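Local coordinates for protein thermostable monoacylglycerol lipase (Bacillus, PDB 4LHE) that hydrolyses monoacylglycerols to glycerol and free fatty acids, as a heat-stable lipase of the alpha/beta hydrolase fold, here in its closed form, at residues Ile206-Gln209 against Glu215-Ile218; Thr60-Met65 against Pro139-Ser144; His34-Leu39 against Val50-Leu55. All blocks are in the same frame, centred on the assembly; numbering follows the deposited sequence.

Contact 1. Residues Ile206-Gln209 against Glu215-Ile218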
loop_
_atom_site.group_PDB
_atom_site.type_symbol
_atom_site.label_atom_id
_atom_site.label_comp_id
_atom_site.label_asym_id
_atom_site.label_seq_id
_atom_site.Cartn_x
_atom_site.Cartn_y
_atom_site.Cartn_z
ATOM N N ILE A 206 -10.969 -12.026 -3.749
ATOM C CA ILE A 206 -9.878 -12.997 -3.655
ATOM C C ILE A 206 -9.146 -12.896 -2.318
ATOM O O ILE A 206 -8.777 -13.913 -1.710
ATOM C CB ILE A 206 -8.868 -12.792 -4.805
ATOM C CG1 ILE A 206 -9.577 -12.978 -6.155
ATOM C CG2 ILE A 206 -7.680 -13.728 -4.655
ATOM C CD1 ILE A 206 -8.898 -12.279 -7.344
ATOM N N ILE A 207 -8.927 -11.661 -1.869
ATOM C CA ILE A 207 -8.333 -11.429 -0.561
ATOM C C ILE A 207 -9.288 -11.968 0.506
ATOM O O ILE A 207 -8.889 -12.755 1.369
ATOM C CB ILE A 207 -8.042 -9.918 -0.351
ATOM C CG1 ILE A 207 -6.911 -9.474 -1.288
ATOM C CG2 ILE A 207 -7.694 -9.626 1.113
ATOM C CD1 ILE A 207 -6.745 -7.961 -1.409
ATOM N N PHE A 208 -10.555 -11.576 0.404
ATOM C CA PHE A 208 -11.572 -11.969 1.376
ATOM C C PHE A 208 -11.710 -13.500 1.494
ATOM O O PHE A 208 -11.840 -14.043 2.601
ATOM C CB PHE A 208 -12.913 -11.308 1.024
ATOM C CG PHE A 208 -14.022 -11.601 2.004
ATOM C CD1 PHE A 208 -14.298 -10.724 3.050
ATOM C CD2 PHE A 208 -14.807 -12.740 1.865
ATOM C CE1 PHE A 208 -15.327 -10.987 3.942
ATOM C CE2 PHE A 208 -15.836 -13.009 2.755
ATOM C CZ PHE A 208 -16.097 -12.136 3.792
ATOM N N GLN A 209 -11.659 -14.201 0.366
ATOM C CA GLN A 209 -11.806 -15.652 0.402
ATOM C C GLN A 209 -10.513 -16.338 0.827
ATOM O O GLN A 209 -10.542 -17.338 1.547
ATOM C CB GLN A 209 -12.317 -16.196 -0.944
ATOM C CG GLN A 209 -13.683 -15.641 -1.400
ATOM C CD GLN A 209 -14.825 -15.876 -0.398
ATOM O OE1 GLN A 209 -14.703 -16.661 0.549
ATOM N NE2 GLN A 209 -15.948 -15.189 -0.616
ATOM N N GLU A 215 -12.589 -12.594 11.456
ATOM C CA GLU A 215 -13.207 -11.277 11.420
ATOM C C GLU A 215 -12.672 -10.580 10.179
ATOM O O GLU A 215 -11.479 -10.243 10.115
ATOM C CB GLU A 215 -12.837 -10.485 12.680
ATOM C CG GLU A 215 -13.474 -9.097 12.767
ATOM C CD GLU A 215 -13.892 -8.729 14.172
ATOM O OE1 GLU A 215 -14.706 -7.786 14.318
ATOM O OE2 GLU A 215 -13.415 -9.378 15.131
ATOM N N LYS A 216 -13.543 -10.394 9.186
ATOM C CA LYS A 216 -13.164 -9.797 7.902
ATOM C C LYS A 216 -14.377 -9.120 7.255
ATOM O O LYS A 216 -15.496 -9.622 7.358
ATOM C CB LYS A 216 -12.608 -10.877 6.975
ATOM C CG LYS A 216 -13.489 -12.127 6.899
ATOM C CD LYS A 216 -12.829 -13.190 6.041
ATOM C CE LYS A 216 -13.809 -14.301 5.682
ATOM N NZ LYS A 216 -13.119 -15.365 4.911
ATOM N N GLU A 217 -14.164 -7.988 6.591
ATOM C CA GLU A 217 -15.265 -7.268 5.949
ATOM C C GLU A 217 -14.815 -6.521 4.685
ATOM O O GLU A 217 -13.667 -6.064 4.598
ATOM C CB GLU A 217 -15.875 -6.281 6.946
ATOM C CG GLU A 217 -17.012 -5.430 6.413
ATOM C CD GLU A 217 -17.401 -4.299 7.360
ATOM O OE1 GLU A 217 -18.267 -3.483 6.968
ATOM O OE2 GLU A 217 -16.840 -4.220 8.484
ATOM N N ILE A 218 -15.710 -6.394 3.706
ATOM C CA ILE A 218 -15.418 -5.567 2.537
ATOM C C ILE A 218 -16.211 -4.272 2.566
ATOM O O ILE A 218 -17.442 -4.275 2.732
ATOM C CB ILE A 218 -15.661 -6.306 1.217
ATOM C CG1 ILE A 218 -14.706 -7.490 1.098
ATOM C CG2 ILE A 218 -15.465 -5.360 0.033
ATOM C CD1 ILE A 218 -14.731 -8.187 -0.254
#
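Phe208 swings its ring off the helix toward strand 216-221 with CG anti to the backbone N (chi1 -177°), and Lys216 comes to meet it with CG between its own backbone N and carbonyl carbon (chi1 49°), the rest of the lysine chain running out extended. The two side chains cross at about a right angle, and the lysine methylenes pass over one face of the phenylalanine. Lys216 CG packs near the ring rim, 3.7 Å from Phe208 CE1, and farther along Lys216 CE makes a CH-pi contact over the same face, 3.9 Å from the ring centroid. The ammonium group ends at the helix backbone: Lys216 NZ donates to Phe208 O at 3.0 Å, arriving nearly in line with the carbonyl bond (C=O...N 160°). From there NZ also stands over the ring face, 4.5 Å from the centroid, a cation-pi geometry, so one residue supplies both the acceptor and the aromatic face. With a methionine in place of Lys216, the carbonyl of Phe208 would probably be left without this donor and the ring face without its cation. Ile218, two residues on and also pointing its CB toward the helix, brings CG1 to 3.8 Å from Phe208 CD1 and its CD1 against Phe208 CB, while Ile190 of the neighbouring strand touches both residues. The contact lies at the protein surface and packs helix 202-210 on the edge strand that follows it, within the beta-alpha-beta unit 188-193, 202-210, 216-221 of the alpha/beta hydrolase sheet.

Contact 2. Residues Thr60-Met65 against Pro139-Ser144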
loop_
_atom_site.group_PDB
_atom_site.type_symbol
_atom_site.label_atom_id
_atom_site.label_comp_id
_atom_site.label_asym_id
_atom_site.label_seq_id
_atom_site.Cartn_x
_atom_site.Cartn_y
_atom_site.Cartn_z
ATOM N N THR A 60 12.179 9.278 -5.551
ATOM C CA THR A 60 13.433 9.867 -6.023
ATOM C C THR A 60 13.399 10.042 -7.548
ATOM O O THR A 60 13.079 11.124 -8.050
ATOM C CB THR A 60 14.664 9.037 -5.591
ATOM O OG1 THR A 60 14.532 7.685 -6.056
ATOM C CG2 THR A 60 14.777 9.024 -4.074
ATOM N N HIS A 61 13.690 8.965 -8.269
ATOM C CA HIS A 61 13.796 8.986 -9.733
ATOM C C HIS A 61 13.512 7.562 -10.228
ATOM O O HIS A 61 13.720 6.606 -9.482
ATOM C CB HIS A 61 15.207 9.454 -10.118
ATOM C CG HIS A 61 15.409 9.676 -11.585
ATOM N ND1 HIS A 61 15.459 8.643 -12.496
ATOM C CD2 HIS A 61 15.607 10.815 -12.296
ATOM C CE1 HIS A 61 15.660 9.134 -13.708
ATOM N NE2 HIS A 61 15.755 10.449 -13.613
ATOM N N TYR A 62 13.005 7.393 -11.449
ATOM C CA TYR A 62 12.639 6.043 -11.884
ATOM C C TYR A 62 13.835 5.104 -12.117
ATOM O O TYR A 62 13.676 3.883 -12.140
ATOM C CB TYR A 62 11.691 6.055 -13.095
ATOM C CG TYR A 62 12.196 6.816 -14.300
ATOM C CD1 TYR A 62 13.268 6.345 -15.042
ATOM C CD2 TYR A 62 11.577 7.994 -14.712
ATOM C CE1 TYR A 62 13.721 7.024 -16.144
ATOM C CE2 TYR A 62 12.026 8.684 -15.814
ATOM C CZ TYR A 62 13.102 8.195 -16.526
ATOM O OH TYR A 62 13.563 8.867 -17.633
ATOM N N GLU A 63 15.028 5.673 -12.277
ATOM C CA GLU A 63 16.244 4.867 -12.432
ATOM C C GLU A 63 16.623 4.171 -11.128
ATOM O O GLU A 63 17.066 3.021 -11.136
ATOM C CB GLU A 63 17.400 5.741 -12.907
ATOM C CG GLU A 63 17.436 5.955 -14.407
ATOM C CD GLU A 63 18.332 7.108 -14.769
ATOM O OE1 GLU A 63 18.408 8.052 -13.955
ATOM O OE2 GLU A 63 18.968 7.068 -15.843
ATOM N N ASP A 64 16.451 4.882 -10.016
ATOM C CA ASP A 64 16.586 4.294 -8.689
ATOM C C ASP A 64 15.607 3.141 -8.536
ATOM O O ASP A 64 15.988 2.035 -8.158
ATOM C CB ASP A 64 16.309 5.348 -7.614
ATOM C CG ASP A 64 17.476 6.302 -7.417
ATOM O OD1 ASP A 64 18.592 6.000 -7.893
ATOM O OD2 ASP A 64 17.281 7.356 -6.779
ATOM N N MET A 65 14.341 3.416 -8.829
ATOM C CA MET A 65 13.302 2.393 -8.851
ATOM C C MET A 65 13.724 1.155 -9.648
ATOM O O MET A 65 13.532 0.017 -9.206
ATOM C CB MET A 65 12.042 2.992 -9.479
ATOM C CG MET A 65 10.997 1.975 -9.812
ATOM S SD MET A 65 9.911 1.750 -8.413
ATOM C CE MET A 65 8.506 1.021 -9.247
ATOM N N PRO A 139 10.267 -2.966 -23.946
ATOM C CA PRO A 139 10.884 -1.652 -23.755
ATOM C C PRO A 139 11.442 -1.566 -22.337
ATOM O O PRO A 139 10.982 -2.296 -21.451
ATOM C CB PRO A 139 9.713 -0.686 -23.933
ATOM C CG PRO A 139 8.504 -1.491 -23.589
ATOM C CD PRO A 139 8.794 -2.894 -24.012
ATOM N N ARG A 140 12.446 -0.722 -22.127
ATOM C CA ARG A 140 12.979 -0.528 -20.792
ATOM C C ARG A 140 11.914 0.094 -19.897
ATOM O O ARG A 140 11.717 -0.333 -18.758
ATOM C CB ARG A 140 14.199 0.381 -20.833
ATOM C CG ARG A 140 14.677 0.769 -19.453
ATOM C CD ARG A 140 16.133 0.423 -19.246
ATOM N NE ARG A 140 17.057 1.492 -19.616
ATOM C CZ ARG A 140 17.834 2.153 -18.760
ATOM N NH1 ARG A 140 17.803 1.874 -17.469
ATOM N NH2 ARG A 140 18.657 3.094 -19.201
ATOM N N TYR A 141 11.229 1.100 -20.434
ATOM C CA TYR A 141 10.260 1.876 -19.674
ATOM C C TYR A 141 8.917 1.911 -20.379
ATOM O O TYR A 141 8.855 1.896 -21.612
ATOM C CB TYR A 141 10.738 3.320 -19.540
ATOM C CG TYR A 141 12.072 3.502 -18.864
ATOM C CD1 TYR A 141 12.211 3.289 -17.499
ATOM C CD2 TYR A 141 13.183 3.931 -19.582
ATOM C CE1 TYR A 141 13.426 3.472 -16.870
ATOM C CE2 TYR A 141 14.405 4.118 -18.964
ATOM C CZ TYR A 141 14.521 3.883 -17.608
ATOM O OH TYR A 141 15.732 4.059 -16.977
ATOM N N LEU A 142 7.844 1.968 -19.592
ATOM C CA LEU A 142 6.524 2.299 -20.113
ATOM C C LEU A 142 6.141 3.660 -19.575
ATOM O O LEU A 142 6.356 3.943 -18.394
ATOM C CB LEU A 142 5.485 1.302 -19.634
ATOM C CG LEU A 142 5.896 -0.154 -19.613
ATOM C CD1 LEU A 142 4.745 -0.885 -19.046
ATOM C CD2 LEU A 142 6.199 -0.654 -21.011
ATOM N N ASP A 143 5.580 4.504 -20.434
ATOM C CA ASP A 143 5.105 5.809 -19.992
ATOM C C ASP A 143 3.902 5.567 -19.096
ATOM O O ASP A 143 3.073 4.698 -19.378
ATOM C CB ASP A 143 4.735 6.701 -21.180
ATOM C CG ASP A 143 5.875 6.857 -22.172
ATOM O OD1 ASP A 143 7.011 6.463 -21.835
ATOM O OD2 ASP A 143 5.638 7.371 -23.289
ATOM N N SER A 144 3.831 6.302 -17.992
ATOM C CA SER A 144 2.742 6.108 -17.048
ATOM C C SER A 144 1.511 6.866 -17.536
ATOM O O SER A 144 1.624 7.924 -18.160
ATOM C CB SER A 144 3.161 6.520 -15.635
ATOM O OG SER A 144 4.137 5.622 -15.119
#
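An edge-to-face aromatic pair, Tyr62 against Tyr141, joins the start of the short helix 62-67 to strand 141-143 of a small two-stranded antiparallel sheet at the protein surface, the centre of the contact about 19 Å from the centre of the chain. Tyr62 presents its edge to the face of Tyr141, with the ring centroids 4.8 Å apart and the planes at 63°. The closest approach is Tyr62 CD1 to Tyr141 CE1, 3.4 Å, and Tyr62 CE1 lies over the same face near Tyr141 CZ. Glu63 adds a lesser contact, its CG 3.6 Å from Tyr141 OH.

Each ring is also flanked from within its own segment. His61 CE1 sits 3.7 Å above the plane of Tyr62, over the ring centre, and Arg140 CG lies over the centre of a Tyr141 face. With CG between its backbone N and carbonyl carbon (chi1 56°), Tyr62 directs its ring to Tyr141. His61 is itself fixed by capping: Glu63 N donates to His61 ND1 at 3.0 Å, almost straight at 172° and in the plane of the imidazole. Lys161 of the partner strand touches both tyrosines, and Arg140 forms a salt bridge with Glu66. Strand 141-143 lies in the insertion between strands 115-119 and 188-193, where lipases of this family carry their cap, so the T-shaped pair probably ties cap to core domain, consistent with the closed form.

Contact 3. Residues His34-Leu39 against Val50-Leu55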
loop_
_atom_site.group_PDB
_atom_site.type_symbol
_atom_site.label_atom_id
_atom_site.label_comp_id
_atom_site.label_asym_id
_atom_site.label_seq_id
_atom_site.Cartn_x
_atom_site.Cartn_y
_atom_site.Cartn_z
ATOM N N HIS A 34 3.403 10.586 -0.018
ATOM C CA HIS A 34 2.365 11.618 -0.187
ATOM C C HIS A 34 0.941 11.034 -0.197
ATOM O O HIS A 34 0.034 11.567 0.452
ATOM C CB HIS A 34 2.644 12.451 -1.451
ATOM C CG HIS A 34 1.631 13.526 -1.717
ATOM N ND1 HIS A 34 1.522 14.661 -0.938
ATOM C CD2 HIS A 34 0.693 13.639 -2.684
ATOM C CE1 HIS A 34 0.563 15.431 -1.423
ATOM N NE2 HIS A 34 0.037 14.833 -2.475
ATOM N N SER A 35 0.743 9.934 -0.923
ATOM C CA SER A 35 -0.577 9.312 -1.018
ATOM C C SER A 35 -1.119 8.825 0.341
ATOM O O SER A 35 -2.348 8.717 0.537
ATOM C CB SER A 35 -0.530 8.149 -2.013
ATOM O OG SER A 35 0.215 7.066 -1.467
ATOM N N MET A 36 -0.226 8.542 1.287
ATOM C CA MET A 36 -0.662 8.030 2.594
ATOM C C MET A 36 -0.621 9.056 3.725
ATOM O O MET A 36 -1.143 8.794 4.794
ATOM C CB MET A 36 0.151 6.791 3.017
ATOM C CG MET A 36 0.103 5.621 2.042
ATOM S SD MET A 36 -1.552 4.952 1.791
ATOM C CE MET A 36 -1.761 3.945 3.265
ATOM N N ARG A 37 -0.018 10.217 3.499
ATOM C CA ARG A 37 0.151 11.210 4.563
ATOM C C ARG A 37 -1.138 11.736 5.231
ATOM O O ARG A 37 -1.136 12.004 6.440
ATOM C CB ARG A 37 1.012 12.393 4.066
ATOM C CG ARG A 37 1.335 13.419 5.164
ATOM C CD ARG A 37 2.246 14.543 4.668
ATOM N NE ARG A 37 3.264 14.023 3.768
ATOM C CZ ARG A 37 4.476 13.621 4.134
ATOM N NH1 ARG A 37 4.851 13.702 5.403
ATOM N NH2 ARG A 37 5.316 13.134 3.210
ATOM N N PRO A 38 -2.231 11.907 4.466
ATOM C CA PRO A 38 -3.385 12.429 5.216
ATOM C C PRO A 38 -3.932 11.415 6.208
ATOM O O PRO A 38 -4.418 11.805 7.270
ATOM C CB PRO A 38 -4.420 12.711 4.126
ATOM C CG PRO A 38 -3.601 13.034 2.932
ATOM C CD PRO A 38 -2.387 12.106 3.018
ATOM N N LEU A 39 -3.860 10.132 5.869
ATOM C CA LEU A 39 -4.212 9.089 6.822
ATOM C C LEU A 39 -3.268 9.113 8.023
ATOM O O LEU A 39 -3.717 9.128 9.176
ATOM C CB LEU A 39 -4.171 7.695 6.150
ATOM C CG LEU A 39 -5.400 7.247 5.367
ATOM C CD1 LEU A 39 -5.718 8.189 4.243
ATOM C CD2 LEU A 39 -5.182 5.832 4.807
ATOM N N VAL A 50 2.658 6.303 14.605
ATOM C CA VAL A 50 2.443 6.165 13.175
ATOM C C VAL A 50 3.792 6.041 12.473
ATOM O O VAL A 50 4.730 6.770 12.797
ATOM C CB VAL A 50 1.653 7.382 12.680
ATOM C CG1 VAL A 50 2.017 7.735 11.277
ATOM C CG2 VAL A 50 0.146 7.127 12.825
ATOM N N CYS A 51 3.904 5.097 11.544
ATOM C CA CYS A 51 5.125 4.958 10.739
ATOM C C CYS A 51 4.776 4.897 9.249
ATOM O O CYS A 51 4.053 3.998 8.800
ATOM C CB CYS A 51 5.917 3.712 11.169
ATOM S SG CYS A 51 7.343 3.264 10.114
ATOM N N LEU A 52 5.295 5.850 8.484
ATOM C CA LEU A 52 4.987 5.931 7.060
ATOM C C LEU A 52 6.301 6.027 6.309
ATOM O O LEU A 52 6.783 7.133 6.008
ATOM C CB LEU A 52 4.063 7.133 6.754
ATOM C CG LEU A 52 3.873 7.569 5.287
ATOM C CD1 LEU A 52 3.640 6.379 4.362
ATOM C CD2 LEU A 52 2.721 8.553 5.153
ATOM N N PRO A 53 6.910 4.863 6.034
ATOM C CA PRO A 53 8.218 4.788 5.366
ATOM C C PRO A 53 8.115 5.127 3.890
ATOM O O PRO A 53 7.020 5.058 3.310
ATOM C CB PRO A 53 8.625 3.310 5.540
ATOM C CG PRO A 53 7.315 2.563 5.699
ATOM C CD PRO A 53 6.412 3.537 6.453
ATOM N N ARG A 54 9.247 5.506 3.306
ATOM C CA ARG A 54 9.369 5.728 1.871
ATOM C C ARG A 54 10.010 4.464 1.315
ATOM O O ARG A 54 11.132 4.124 1.702
ATOM C CB ARG A 54 10.281 6.943 1.615
ATOM C CG ARG A 54 10.588 7.238 0.138
ATOM C CD ARG A 54 11.482 8.493 -0.013
ATOM N NE ARG A 54 12.831 8.302 0.529
ATOM C CZ ARG A 54 13.776 7.571 -0.061
ATOM N NH1 ARG A 54 13.509 6.936 -1.199
ATOM N NH2 ARG A 54 14.976 7.449 0.494
ATOM N N LEU A 55 9.300 3.731 0.458
ATOM C CA LEU A 55 9.849 2.472 -0.055
ATOM C C LEU A 55 11.107 2.740 -0.879
ATOM O O LEU A 55 11.137 3.695 -1.669
ATOM C CB LEU A 55 8.823 1.726 -0.917
ATOM C CG LEU A 55 7.547 1.278 -0.216
ATOM C CD1 LEU A 55 6.650 0.521 -1.160
ATOM C CD2 LEU A 55 7.878 0.457 1.009
#
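Apolar packing carries this contact, with Leu52 packed against the backbone and CB of Met36. Both leucine methyls rest against that carbon, Leu52 CD1 and Leu52 CD2 each 3.8 Å from Met36 CB. The thioether does not follow: the methionine chain bends at chi2 (-61°) and chi3 (-79°), carrying SD and CE away from the leucine, and the side chain touches Leu25 and residues of the probable nucleophile elbow.

Contacts to backbone atoms come next. Leu52 CD2 lies 3.7 Å from Met36 C and 3.6 Å from Arg37 N, so one methyl covers the peptide link at the start of helix 37-45. In the alpha/beta hydrolase fold this helix belongs to the beta-alpha-beta unit 21-26, 37-45, 49-52, and the contact sets the entry to the helix against Leu52 at the end of the parallel strand 49-52, in the buried interior.

Polar bonds anchor the two sides separately. Arg37 adds only its CB to the apolar patch, 4.3 Å from Leu52 CD2, while its NH2 donates to the carbonyl oxygens of Glu12 and Gly10. On the strand, backbone hydrogen bonds tie Leu52 to Phe14 and Cys51 to Val23 and Leu25.

How the contacts relate
From the N terminus, contact 3 comes first and closes a short loop in which helix 37-45 leads back to strand 49-52. The chain then runs directly into contact 2, whose much longer loop, from 60-65 to 139-144, takes in helices 70-87 and 98-109 and strands 90-96 and 115-119. Contact 1 closes last, round the short turn after helix 202-210. The three follow in series; none encloses or crosses another. Contacts 1 and 3 fasten helices to the same central sheet on opposite sides of the chain's centre, about 24 Å apart between centres. Contact 2 ties helix 62-67 to the small outlying sheet and touches contact 3, with Thr60 CG2 3.8 Å from Arg54 NH1.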